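Local coordinates for catechol O-methyltransferase (Mycobacterium tuberculosis, PDB 6JCL), which transfers a methyl group from S-adenosyl-L-methionine to a hydroxyl of catechol-like compounds in a reaction that depends on a divalent metal cation, at residues Gly119-Thr124 and Val146-Trp151. Sequence-based numbering, arbitrary orientation.
With SAH (S-adenosyl-L-homocysteine), chain I.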
# COMPACT_ATOMS: atom_id res chain seq x y z
N GLY A 119 -15.56 -20.43 13.47
CA GLY A 119 -15.94 -21.51 12.58
C GLY A 119 -15.16 -21.42 11.29
O GLY A 119 -14.51 -20.41 11.01
N PRO A 120 -15.21 -22.47 10.48
CA PRO A 120 -14.57 -22.41 9.16
C PRO A 120 -15.23 -21.30 8.33
O PRO A 120 -16.45 -21.22 8.24
CB PRO A 120 -14.83 -23.80 8.56
CG PRO A 120 -15.37 -24.65 9.70
CD PRO A 120 -16.02 -23.69 10.66
N ALA A 121 -14.39 -20.47 7.72
CA ALA A 121 -14.90 -19.29 7.01
C ALA A 121 -15.85 -19.66 5.88
O ALA A 121 -16.77 -18.89 5.59
CB ALA A 121 -13.74 -18.45 6.47
N LEU A 122 -15.64 -20.80 5.21
CA LEU A 122 -16.57 -21.18 4.15
C LEU A 122 -17.97 -21.43 4.69
O LEU A 122 -18.94 -21.33 3.92
CB LEU A 122 -16.07 -22.45 3.44
CG LEU A 122 -14.87 -22.30 2.49
CD1 LEU A 122 -14.43 -23.66 1.97
CD2 LEU A 122 -15.19 -21.35 1.35
N ASP A 123 -18.09 -21.77 5.97
CA ASP A 123 -19.39 -22.00 6.59
C ASP A 123 -19.98 -20.75 7.21
O ASP A 123 -21.21 -20.64 7.30
CB ASP A 123 -19.28 -23.08 7.66
CG ASP A 123 -18.81 -24.41 7.10
OD1 ASP A 123 -19.07 -24.68 5.90
OD2 ASP A 123 -18.16 -25.17 7.85
N THR A 124 -19.15 -19.80 7.66
CA THR A 124 -19.69 -18.62 8.32
C THR A 124 -19.91 -17.45 7.36
O THR A 124 -20.83 -16.67 7.56
CB THR A 124 -18.78 -18.16 9.47
OG1 THR A 124 -17.45 -17.90 8.99
CG2 THR A 124 -18.72 -19.23 10.57
N VAL A 146 -9.01 -18.15 -3.17
CA VAL A 146 -9.86 -17.87 -4.32
C VAL A 146 -11.33 -17.88 -3.93
O VAL A 146 -12.09 -16.98 -4.32
CB VAL A 146 -9.56 -18.87 -5.46
CG1 VAL A 146 -10.71 -18.92 -6.46
CG2 VAL A 146 -8.26 -18.47 -6.15
N ALA A 147 -11.76 -18.88 -3.15
CA ALA A 147 -13.13 -18.87 -2.63
C ALA A 147 -13.41 -17.63 -1.78
O ALA A 147 -14.49 -17.02 -1.90
CB ALA A 147 -13.39 -20.12 -1.81
N TYR A 148 -12.46 -17.24 -0.92
CA TYR A 148 -12.67 -16.08 -0.07
C TYR A 148 -12.75 -14.80 -0.89
O TYR A 148 -13.50 -13.88 -0.55
CB TYR A 148 -11.57 -15.97 1.00
CG TYR A 148 -11.53 -17.15 1.93
CD1 TYR A 148 -12.68 -17.89 2.20
CD2 TYR A 148 -10.35 -17.52 2.56
CE1 TYR A 148 -12.65 -18.98 3.05
CE2 TYR A 148 -10.30 -18.61 3.40
CZ TYR A 148 -11.45 -19.33 3.65
OH TYR A 148 -11.39 -20.42 4.49
N ILE A 149 -11.97 -14.72 -1.97
CA ILE A 149 -12.04 -13.54 -2.84
C ILE A 149 -13.40 -13.48 -3.52
O ILE A 149 -14.01 -12.40 -3.62
CB ILE A 149 -10.88 -13.56 -3.86
CG1 ILE A 149 -9.55 -13.32 -3.16
CG2 ILE A 149 -11.11 -12.49 -4.96
CD1 ILE A 149 -8.36 -13.81 -3.99
N GLN A 150 -13.91 -14.62 -3.98
CA GLN A 150 -15.25 -14.64 -4.57
C GLN A 150 -16.31 -14.19 -3.56
O GLN A 150 -17.20 -13.41 -3.90
CB GLN A 150 -15.56 -16.04 -5.11
CG GLN A 150 -14.78 -16.35 -6.39
CD GLN A 150 -14.80 -17.82 -6.79
OE1 GLN A 150 -14.94 -18.71 -5.95
NE2 GLN A 150 -14.67 -18.08 -8.09
N TRP A 151 -16.20 -14.64 -2.30
CA TRP A 151 -17.12 -14.17 -1.27
C TRP A 151 -16.93 -12.68 -1.01
O TRP A 151 -17.91 -11.95 -0.80
CB TRP A 151 -16.92 -14.96 0.04
CG TRP A 151 -17.82 -16.15 0.13
CD1 TRP A 151 -17.46 -17.47 0.07
CD2 TRP A 151 -19.25 -16.14 0.27
NE1 TRP A 151 -18.57 -18.27 0.16
CE2 TRP A 151 -19.68 -17.48 0.29
CE3 TRP A 151 -20.20 -15.12 0.39
CZ2 TRP A 151 -21.02 -17.83 0.42
CZ3 TRP A 151 -21.53 -15.47 0.51
CH2 TRP A 151 -21.93 -16.81 0.53
N SAH I . -4.21 -12.11 10.32
CA SAH I . -3.43 -12.54 11.49
CB SAH I . -2.74 -13.87 11.20
CG SAH I . -3.68 -14.96 10.69
SD SAH I . -2.82 -16.56 10.72
C SAH I . -2.40 -11.49 11.88
O SAH I . -2.27 -11.09 13.04
OXT SAH I . -1.70 -11.00 11.00
C5' SAH I . -4.11 -17.52 9.88
C4' SAH I . -5.33 -17.81 10.76
O4' SAH I . -6.32 -18.38 9.93
C3' SAH I . -5.09 -18.84 11.87
O3' SAH I . -5.52 -18.28 13.11
C2' SAH I . -5.95 -20.04 11.50
O2' SAH I . -6.45 -20.78 12.61
C1' SAH I . -7.03 -19.37 10.64
N9 SAH I . -7.75 -20.26 9.72
C8 SAH I . -7.21 -21.31 8.99
N7 SAH I . -8.21 -21.85 8.27
C5 SAH I . -9.36 -21.17 8.52
C6 SAH I . -10.66 -21.33 8.05
N6 SAH I . -10.98 -22.30 7.18
N1 SAH I . -11.62 -20.45 8.48
C2 SAH I . -11.32 -19.45 9.40
N3 SAH I . -10.03 -19.30 9.87
C4 SAH I . -9.07 -20.16 9.43
O HOH W 1 -13.35 -22.49 5.40
O HOH W 2 -18.99 -20.99 1.22
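Ala147 meets the short helix 121-124 through its methyl group, on which the CD2 branch of Leu122 rests, with 3.8 Å between Leu122 CD2 and Ala147 CB. One residue on, Tyr148 carries its ring across to the start of the same helix. With CG anti to its carbonyl carbon, this torsion (chi1 -62°) turns the ring toward the short helix, with its OH beside the adenine amino group of SAH. Its CE1 corner lies 3.6 Å from Ala121 CB; CD2 of Leu122 comes at the ring obliquely, and the two side chains cross at about a right angle. The phenol oxygen is hydrogen-bonded to Asp141 OD1 and accepts a bond from a water, 3.0 Å from Tyr148 OH. That water in turn accepts from Leu122 N at 2.9 Å and from the adenine amino group N6, tying both helices to the ligand. Next to the tyrosine, Ala121 N donates to SAH N1 over 2.9 Å at 154°, so N1 is held directly by a backbone N-H, while the amino group shares a water with Leu122 N and the phenol. Trp151, a turn further along, is linked by a second water, which accepts from Trp151 NE1 (2.9 Å) and donates to Leu122 O (2.7 Å). The arrangement forms part of the adenine end of the cofactor pocket in the Rossmann-like fold of class I methyltransferases, where segments following parallel strands 114-118 and 133-138 converge on the ligand.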